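Local coordinates for protein endo-beta-mannanase (Rhizomucor miehei, PDB 4QP0) that probably hydrolyses internal beta-1,4-mannosidic linkages in mannans, galactomannans and glucomannans, as a secreted family 5 glycoside hydrolase with a TIM-barrel fold, at residues 26-29 against 30-34; 37-40 against 41-45; 337-340 against 341-344. All blocks are in the same frame, centred on the assembly; numbering follows the deposited sequence.

Contact 1 (26-29 against 30-34)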
ATOM      1  N   ALA A  26       9.046  -0.325   0.664  1.00 28.56           N
ATOM      2  CA  ALA A  26       9.989  -0.602   1.744  1.00 29.34           C
ATOM      3  C   ALA A  26       9.198  -0.689   3.043  1.00 30.27           C
ATOM      4  O   ALA A  26       9.322   0.170   3.924  1.00 30.67           O
ATOM      5  CB  ALA A  26      11.071   0.469   1.831  1.00 28.39           C
ATOM      6  N   TYR A  27       8.378  -1.733   3.143  1.00 30.48           N
ATOM      7  CA  TYR A  27       7.545  -1.991   4.314  1.00 32.96           C
ATOM      8  C   TYR A  27       8.345  -1.920   5.619  1.00 34.01           C
ATOM      9  O   TYR A  27       7.801  -1.578   6.679  1.00 33.23           O
ATOM     10  CB  TYR A  27       6.880  -3.370   4.182  1.00 33.23           C
ATOM     11  CG  TYR A  27       7.763  -4.531   4.599  1.00 34.37           C
ATOM     12  CD1 TYR A  27       7.735  -5.013   5.909  1.00 35.08           C
ATOM     13  CD2 TYR A  27       8.633  -5.142   3.689  1.00 34.44           C
ATOM     14  CE1 TYR A  27       8.544  -6.066   6.301  1.00 36.04           C
ATOM     15  CE2 TYR A  27       9.444  -6.205   4.073  1.00 35.16           C
ATOM     16  CZ  TYR A  27       9.396  -6.662   5.382  1.00 35.64           C
ATOM     17  OH  TYR A  27      10.192  -7.712   5.792  1.00 35.29           O
ATOM     18  N   TYR A  28       9.637  -2.236   5.514  1.00 33.85           N
ATOM     19  CA  TYR A  28      10.528  -2.438   6.656  1.00 34.78           C
ATOM     20  C   TYR A  28      11.136  -1.145   7.200  1.00 36.11           C
ATOM     21  O   TYR A  28      12.041  -1.190   8.047  1.00 38.21           O
ATOM     22  CB  TYR A  28      11.655  -3.414   6.273  1.00 34.80           C
ATOM     23  CG  TYR A  28      12.479  -2.948   5.086  1.00 35.42           C
ATOM     24  CD1 TYR A  28      13.660  -2.230   5.269  1.00 35.15           C
ATOM     25  CD2 TYR A  28      12.067  -3.210   3.778  1.00 35.22           C
ATOM     26  CE1 TYR A  28      14.411  -1.796   4.189  1.00 35.72           C
ATOM     27  CE2 TYR A  28      12.814  -2.773   2.693  1.00 35.39           C
ATOM     28  CZ  TYR A  28      13.983  -2.071   2.905  1.00 34.99           C
ATOM     29  OH  TYR A  28      14.720  -1.641   1.833  1.00 35.27           O
ATOM     30  N   LEU A  29      10.662   0.005   6.717  1.00 35.54           N
ATOM     31  CA  LEU A  29      11.182   1.283   7.199  1.00 35.32           C
ATOM     32  C   LEU A  29      10.951   1.456   8.701  1.00 37.47           C
ATOM     33  O   LEU A  29      11.828   1.946   9.420  1.00 37.45           O
ATOM     34  CB  LEU A  29      10.605   2.457   6.401  1.00 34.19           C
ATOM     35  CG  LEU A  29      11.412   2.865   5.156  1.00 33.83           C
ATOM     36  CD1 LEU A  29      10.631   3.836   4.277  1.00 31.71           C
ATOM     37  CD2 LEU A  29      12.763   3.458   5.537  1.00 32.89           C
ATOM     38  N   MET A  30       9.778   1.017   9.161  1.00 38.06           N
ATOM     39  CA  MET A  30       9.403   1.072  10.572  1.00 39.17           C
ATOM     40  C   MET A  30      10.333   0.316  11.545  1.00 40.11           C
ATOM     41  O   MET A  30      10.267   0.530  12.751  1.00 39.16           O
ATOM     42  CB  MET A  30       7.939   0.631  10.755  1.00 39.53           C
ATOM     43  CG  MET A  30       7.633  -0.805  10.362  1.00 39.56           C
ATOM     44  SD  MET A  30       5.962  -1.258  10.873  1.00 44.92           S
ATOM     45  CE  MET A  30       5.852  -2.932  10.240  1.00 41.68           C
ATOM     46  N   THR A  31      11.191  -0.564  11.031  1.00 41.83           N
ATOM     47  CA  THR A  31      12.089  -1.343  11.895  1.00 41.00           C
ATOM     48  C   THR A  31      13.555  -1.050  11.636  1.00 40.35           C
ATOM     49  O   THR A  31      14.429  -1.572  12.328  1.00 41.99           O
ATOM     50  CB  THR A  31      11.862  -2.867  11.769  1.00 40.37           C
ATOM     51  OG1 THR A  31      12.075  -3.280  10.410  1.00 38.64           O
ATOM     52  CG2 THR A  31      10.455  -3.259  12.239  1.00 38.78           C
ATOM     53  N   SER A  32      13.819  -0.217  10.637  1.00 40.53           N
ATOM     54  CA  SER A  32      15.179   0.068  10.215  1.00 40.14           C
ATOM     55  C   SER A  32      15.864   1.056  11.143  1.00 40.59           C
ATOM     56  O   SER A  32      15.223   1.967  11.673  1.00 39.34           O
ATOM     57  CB  SER A  32      15.187   0.613   8.785  1.00 41.23           C
ATOM     58  OG  SER A  32      14.769  -0.378   7.865  1.00 41.95           O
ATOM     59  N   ASP A  33      17.173   0.884  11.327  1.00 40.86           N
ATOM     60  CA  ASP A  33      17.962   1.881  12.038  1.00 40.05           C
ATOM     61  C   ASP A  33      18.068   3.135  11.181  1.00 39.21           C
ATOM     62  O   ASP A  33      17.786   3.099   9.984  1.00 37.68           O
ATOM     63  CB  ASP A  33      19.336   1.344  12.486  1.00 41.42           C
ATOM     64  CG  ASP A  33      20.362   1.267  11.357  1.00 41.74           C
ATOM     65  OD1 ASP A  33      20.495   2.210  10.545  1.00 43.91           O
ATOM     66  OD2 ASP A  33      21.089   0.259  11.318  1.00 42.29           O
ATOM     67  N   GLN A  34      18.467   4.238  11.805  1.00 39.27           N
ATOM     68  CA  GLN A  34      18.379   5.551  11.186  1.00 37.56           C
ATOM     69  C   GLN A  34      19.270   5.701   9.955  1.00 38.12           C
ATOM     70  O   GLN A  34      18.854   6.284   8.956  1.00 37.28           O
ATOM     71  CB  GLN A  34      18.623   6.648  12.227  1.00 36.76           C
ATOM     72  CG  GLN A  34      17.611   6.587  13.376  1.00 35.14           C
ATOM     73  CD  GLN A  34      17.266   7.937  13.982  1.00 33.46           C
ATOM     74  OE1 GLN A  34      18.120   8.799  14.145  1.00 30.65           O
ATOM     75  NE2 GLN A  34      15.997   8.113  14.343  1.00 34.71           N
TER
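Residues 29-31 form a short 3-10 turn, closed by Thr31 N donating to Tyr28 O and Ser32 N to Leu29 O, each bond spanning three residues and each donor standing well above the plane of its carbonyl. Tyr28 O is gripped a second time by the hydroxyl of Ser32, whose OG lies 2.9 Å from Tyr28 O and meets it from the face opposite to Thr31 N. With OG beside its own backbone N (chi1 -67°), Ser32 turns this hydroxyl back over the turn, where it also rests at the edge of the Tyr28 ring, 3.4 Å from CD1. Thr31 OG1 comes within 3.2 Å of the same Tyr28 O. Met30 CG lies 3.8 Å from Tyr27 O, and its extended chain touches Trp55, Phe66 and Tyr114. The Tyr27 ring is covered on one face by Tyr28 CB, 3.9 Å above its plane, while Tyr28 OH is hydrogen-bonded to Ile326 O and Val328 N. The whole is a beta-alpha loop of the TIM barrel, leading from strand 17-25 to helix 34-47, where Asp33 OD1 caps the helix by accepting Asn36 N.

Contact 2 (37-40 against 41-45)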
ATOM      1  N   VAL A  37      17.344   4.105   7.168  1.00 41.01           N
ATOM      2  CA  VAL A  37      16.186   4.905   6.768  1.00 40.13           C
ATOM      3  C   VAL A  37      16.654   5.998   5.820  1.00 40.08           C
ATOM      4  O   VAL A  37      16.021   6.241   4.795  1.00 40.62           O
ATOM      5  CB  VAL A  37      15.435   5.502   7.984  1.00 39.38           C
ATOM      6  CG1 VAL A  37      14.368   6.493   7.541  1.00 37.38           C
ATOM      7  CG2 VAL A  37      14.802   4.394   8.818  1.00 38.15           C
ATOM      8  N   LYS A  38      17.772   6.631   6.167  1.00 40.96           N
ATOM      9  CA  LYS A  38      18.415   7.642   5.323  1.00 43.30           C
ATOM     10  C   LYS A  38      18.892   7.060   3.996  1.00 43.97           C
ATOM     11  O   LYS A  38      18.757   7.694   2.948  1.00 45.26           O
ATOM     12  CB  LYS A  38      19.596   8.291   6.062  1.00 43.81           C
ATOM     13  CG  LYS A  38      19.269   9.611   6.753  1.00 43.79           C
ATOM     14  CD  LYS A  38      20.277   9.942   7.850  1.00 43.16           C
ATOM     15  CE  LYS A  38      20.130  11.388   8.313  1.00 44.20           C
ATOM     16  NZ  LYS A  38      20.615  11.639   9.707  1.00 43.55           N
ATOM     17  N   GLN A  39      19.446   5.851   4.058  1.00 45.32           N
ATOM     18  CA  GLN A  39      19.956   5.143   2.882  1.00 43.80           C
ATOM     19  C   GLN A  39      18.856   4.894   1.849  1.00 42.34           C
ATOM     20  O   GLN A  39      19.047   5.162   0.662  1.00 41.24           O
ATOM     21  CB  GLN A  39      20.600   3.820   3.309  1.00 45.86           C
ATOM     22  CG  GLN A  39      21.331   3.062   2.212  1.00 47.90           C
ATOM     23  CD  GLN A  39      22.702   3.637   1.907  1.00 50.55           C
ATOM     24  OE1 GLN A  39      23.724   3.052   2.274  1.00 52.98           O
ATOM     25  NE2 GLN A  39      22.734   4.790   1.242  1.00 48.94           N
ATOM     26  N   VAL A  40      17.708   4.394   2.312  1.00 40.22           N
ATOM     27  CA  VAL A  40      16.549   4.167   1.453  1.00 38.94           C
ATOM     28  C   VAL A  40      16.271   5.410   0.609  1.00 38.36           C
ATOM     29  O   VAL A  40      16.202   5.329  -0.621  1.00 38.06           O
ATOM     30  CB  VAL A  40      15.307   3.753   2.274  1.00 40.62           C
ATOM     31  CG1 VAL A  40      14.026   3.846   1.452  1.00 41.49           C
ATOM     32  CG2 VAL A  40      15.479   2.343   2.813  1.00 41.31           C
ATOM     33  N   PHE A  41      16.163   6.563   1.269  1.00 37.31           N
ATOM     34  CA  PHE A  41      15.793   7.800   0.587  1.00 34.95           C
ATOM     35  C   PHE A  41      16.845   8.341  -0.377  1.00 34.78           C
ATOM     36  O   PHE A  41      16.487   8.894  -1.410  1.00 35.31           O
ATOM     37  CB  PHE A  41      15.342   8.872   1.582  1.00 33.02           C
ATOM     38  CG  PHE A  41      14.068   8.527   2.296  1.00 33.57           C
ATOM     39  CD1 PHE A  41      12.922   8.185   1.579  1.00 33.38           C
ATOM     40  CD2 PHE A  41      14.008   8.531   3.683  1.00 32.66           C
ATOM     41  CE1 PHE A  41      11.748   7.849   2.241  1.00 32.70           C
ATOM     42  CE2 PHE A  41      12.834   8.204   4.349  1.00 31.22           C
ATOM     43  CZ  PHE A  41      11.707   7.861   3.627  1.00 31.46           C
ATOM     44  N   SER A  42      18.127   8.190  -0.061  1.00 35.57           N
ATOM     45  CA  SER A  42      19.169   8.661  -0.988  1.00 36.36           C
ATOM     46  C   SER A  42      19.338   7.725  -2.191  1.00 36.65           C
ATOM     47  O   SER A  42      19.624   8.183  -3.299  1.00 37.85           O
ATOM     48  CB  SER A  42      20.501   8.923  -0.274  1.00 36.13           C
ATOM     49  OG  SER A  42      20.833   7.858   0.589  1.00 39.22           O
ATOM     50  N   ASP A  43      19.138   6.422  -1.975  1.00 36.43           N
ATOM     51  CA  ASP A  43      19.118   5.450  -3.073  1.00 36.75           C
ATOM     52  C   ASP A  43      17.945   5.741  -4.008  1.00 37.74           C
ATOM     53  O   ASP A  43      18.114   5.811  -5.230  1.00 39.84           O
ATOM     54  CB  ASP A  43      19.015   4.013  -2.547  1.00 36.48           C
ATOM     55  CG  ASP A  43      20.296   3.521  -1.875  1.00 35.71           C
ATOM     56  OD1 ASP A  43      21.252   4.306  -1.688  1.00 36.01           O
ATOM     57  OD2 ASP A  43      20.336   2.320  -1.527  1.00 35.93           O
ATOM     58  N   MET A  44      16.763   5.922  -3.419  1.00 36.08           N
ATOM     59  CA  MET A  44      15.560   6.295  -4.152  1.00 35.18           C
ATOM     60  C   MET A  44      15.796   7.534  -4.989  1.00 34.66           C
ATOM     61  O   MET A  44      15.487   7.544  -6.176  1.00 35.80           O
ATOM     62  CB  MET A  44      14.389   6.542  -3.192  1.00 33.69           C
ATOM     63  CG  MET A  44      13.623   5.296  -2.788  1.00 33.50           C
ATOM     64  SD  MET A  44      12.285   5.663  -1.627  1.00 34.12           S
ATOM     65  CE  MET A  44      11.132   6.468  -2.738  1.00 33.17           C
ATOM     66  N   LYS A  45      16.345   8.572  -4.361  1.00 35.65           N
ATOM     67  CA  LYS A  45      16.629   9.836  -5.040  1.00 37.12           C
ATOM     68  C   LYS A  45      17.466   9.644  -6.303  1.00 37.32           C
ATOM     69  O   LYS A  45      17.053  10.060  -7.386  1.00 40.87           O
ATOM     70  CB  LYS A  45      17.285  10.848  -4.079  1.00 37.32           C
ATOM     71  CG  LYS A  45      17.781  12.152  -4.713  1.00 38.44           C
ATOM     72  CD  LYS A  45      16.690  12.975  -5.405  1.00 38.96           C
ATOM     73  CE  LYS A  45      16.134  14.080  -4.511  1.00 39.49           C
ATOM     74  NZ  LYS A  45      15.172  14.958  -5.239  1.00 37.80           N
TER
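Gln39 O takes the backbone N-H of Asp43 at 2.9 Å, and the Ser42 hydroxyl stands close by. Ser42 OG sits between two carbonyls, 3.1 Å from Lys38 O and 3.2 Å from Gln39 O, and Lys38 O also accepts the backbone N-H of Ser42. What puts OG among these carbonyls is its torsion, between the backbone N and the carbonyl carbon (chi1 46°), folding the hydroxyl back on the preceding turn. Met44 N closes the next turn onto Val40 O at 2.9 Å. On the solvent-facing flank, Gln39 bends at chi2 (78°) so that its amide slants across the Asp43 carboxylate; the two planes are 25° apart and Gln39 NE2 lies 3.3 Å from Asp43 OD1.

The inward side is apolar. Val37 and Phe41 lie side by side and point the same way, with CG1 of Val37 3.9 Å from CE2 of Phe41, and the ring also passes obliquely by the Val37 carbonyl. One turn on, Val40 and Met44 repeat the arrangement: CG1 of Val40 meets SD of Met44 at 4.0 Å, the thioether being bent at chi3. These pairs, four residues apart, form the buried stripe of helix 34-47 in the crossover from strand 17-25 to strand 51-55: Val37 and Phe41 face helix 87-98 at Ile92 and Ala96, and Phe41 and Met44 both rest on Val52 of strand 51-55.

Contact 3 (337-340 against 341-344)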
ATOM      1  N   GLY A 337      13.863  -8.469  -3.566  1.00 38.31           N
ATOM      2  CA  GLY A 337      14.713  -7.339  -3.193  1.00 38.88           C
ATOM      3  C   GLY A 337      15.648  -6.901  -4.308  1.00 40.20           C
ATOM      4  O   GLY A 337      16.396  -7.714  -4.851  1.00 38.76           O
ATOM      5  N   ILE A 338      15.574  -5.612  -4.648  1.00 41.39           N
ATOM      6  CA  ILE A 338      16.431  -4.981  -5.651  1.00 42.45           C
ATOM      7  C   ILE A 338      17.275  -3.905  -4.973  1.00 43.23           C
ATOM      8  O   ILE A 338      16.741  -3.059  -4.256  1.00 43.50           O
ATOM      9  CB  ILE A 338      15.594  -4.350  -6.793  1.00 42.78           C
ATOM     10  CG1 ILE A 338      15.075  -5.436  -7.740  1.00 41.99           C
ATOM     11  CG2 ILE A 338      16.415  -3.326  -7.575  1.00 42.15           C
ATOM     12  CD1 ILE A 338      14.029  -4.962  -8.730  1.00 41.31           C
ATOM     13  N   CYS A 339      18.589  -3.955  -5.183  1.00 44.48           N
ATOM     14  CA  CYS A 339      19.493  -2.953  -4.619  1.00 46.75           C
ATOM     15  C   CYS A 339      19.723  -1.854  -5.646  1.00 46.44           C
ATOM     16  O   CYS A 339      19.550  -2.079  -6.839  1.00 48.53           O
ATOM     17  CB  CYS A 339      20.838  -3.573  -4.227  1.00 47.95           C
ATOM     18  SG  CYS A 339      20.766  -5.178  -3.394  1.00 53.78           S
ATOM     19  N   ALA A 340      20.107  -0.667  -5.184  1.00 45.49           N
ATOM     20  CA  ALA A 340      20.497   0.411  -6.085  1.00 43.68           C
ATOM     21  C   ALA A 340      21.882   0.125  -6.660  1.00 44.28           C
ATOM     22  O   ALA A 340      22.235   0.624  -7.730  1.00 42.86           O
ATOM     23  CB  ALA A 340      20.486   1.744  -5.363  1.00 42.45           C
ATOM     24  N   SER A 341      22.652  -0.685  -5.932  1.00 44.54           N
ATOM     25  CA  SER A 341      23.992  -1.090  -6.341  1.00 45.00           C
ATOM     26  C   SER A 341      23.967  -2.149  -7.453  1.00 45.68           C
ATOM     27  O   SER A 341      25.003  -2.455  -8.048  1.00 46.50           O
ATOM     28  CB  SER A 341      24.788  -1.594  -5.128  1.00 43.54           C
ATOM     29  OG  SER A 341      24.272  -2.824  -4.647  1.00 42.63           O
ATOM     30  N   ASP A 342      22.788  -2.705  -7.726  1.00 46.63           N
ATOM     31  CA  ASP A 342      22.606  -3.657  -8.823  1.00 46.71           C
ATOM     32  C   ASP A 342      23.153  -3.073 -10.122  1.00 46.14           C
ATOM     33  O   ASP A 342      22.984  -1.880 -10.391  1.00 46.08           O
ATOM     34  CB  ASP A 342      21.123  -4.015  -8.994  1.00 46.90           C
ATOM     35  CG  ASP A 342      20.581  -4.880  -7.854  1.00 47.48           C
ATOM     36  OD1 ASP A 342      21.368  -5.280  -6.970  1.00 48.58           O
ATOM     37  OD2 ASP A 342      19.364  -5.165  -7.847  1.00 46.21           O
ATOM     38  N   ASN A 343      23.817  -3.912 -10.910  1.00 46.15           N
ATOM     39  CA  ASN A 343      24.382  -3.495 -12.193  1.00 47.29           C
ATOM     40  C   ASN A 343      23.318  -3.233 -13.254  1.00 46.17           C
ATOM     41  O   ASN A 343      23.426  -2.282 -14.032  1.00 47.22           O
ATOM     42  CB  ASN A 343      25.367  -4.541 -12.712  1.00 48.99           C
ATOM     43  CG  ASN A 343      26.499  -4.810 -11.745  1.00 51.55           C
ATOM     44  OD1 ASN A 343      26.964  -5.944 -11.620  1.00 54.37           O
ATOM     45  ND2 ASN A 343      26.954  -3.766 -11.056  1.00 52.54           N
ATOM     46  N   ASP A 344      22.295  -4.082 -13.278  1.00 44.42           N
ATOM     47  CA  ASP A 344      21.202  -3.973 -14.246  1.00 44.34           C
ATOM     48  C   ASP A 344      20.018  -3.152 -13.709  1.00 42.93           C
ATOM     49  O   ASP A 344      18.859  -3.398 -14.065  1.00 44.89           O
ATOM     50  CB  ASP A 344      20.744  -5.369 -14.699  1.00 44.76           C
ATOM     51  CG  ASP A 344      20.429  -6.304 -13.529  1.00 44.17           C
ATOM     52  OD1 ASP A 344      20.418  -5.845 -12.365  1.00 44.76           O
ATOM     53  OD2 ASP A 344      20.199  -7.508 -13.784  1.00 43.23           O
TER
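Cys339 and Asp342 make the close-packed part of this contact, while Ser341 rides on its exposed outer side. The two residues are the ends of a type I beta turn over 339-342, whose closing bond, from Asp342 N to Cys339 O, is weak at 3.4 Å. The Asp342 carboxylate folds back over the residue three before it, and Cys339 N donates to Asp342 OD2 at 3.0 Å, so backbone and side chain of the aspartate tie to the same residue. That second bond is bent, 139° at the hydrogen, and the N-H comes from above the carboxylate plane, 58° out of it. The other oxygen is occupied differently: Asp342 OD1 packs against CB of Cys339 at 3.3 Å and is 3.6 Å from its SG. The group reaches this place because CG of Asp342 stands beside its own backbone N (chi1 -71°). The CG2 methyl of Ile338 lies 3.5 Å from Asp342 OD2, the two side chains crossing at about a right angle.

Away from the carboxylate the contact is looser. Ser341 is at the surface, and its OG lies 3.5 Å from CB of Cys339, a van der Waals approach.

Cys339 is covalently fixed as well, through its disulfide to Cys330, which joins this turn to an earlier part of the same long connection between strand 320-323 and helix 345-358. Ile338 spreads over Arg302 and Tyr306 of helix 299-315 and over Ile345 and Val349 of helix 345-358, whereas Ala340, at the bend, lies against Asp43 and Leu47 of helix 34-47.

How the contacts relate
Contacts 1 and 2 follow each other along one beta-alpha-beta unit and touch directly, CD2 of Leu29 packing 4.0 Å from CG2 of Val40; their centres are 11 Å apart. Contact 1 is the most buried of the three, and much of its chemistry is a carbonyl oxygen shared by backbone and hydroxyl donors. Contact 2 is two-sided, an apolar stripe inward and polar groups outward. Contact 3, from the late part of the chain, is partly buried and is held by a carboxylate-to-backbone bond and a disulfide in place of regular secondary structure. It meets contact 2 where CB of Ala340 lies 3.9 Å from OD2 of Asp43, but stays about 7 Å from contact 1 at the nearest atoms.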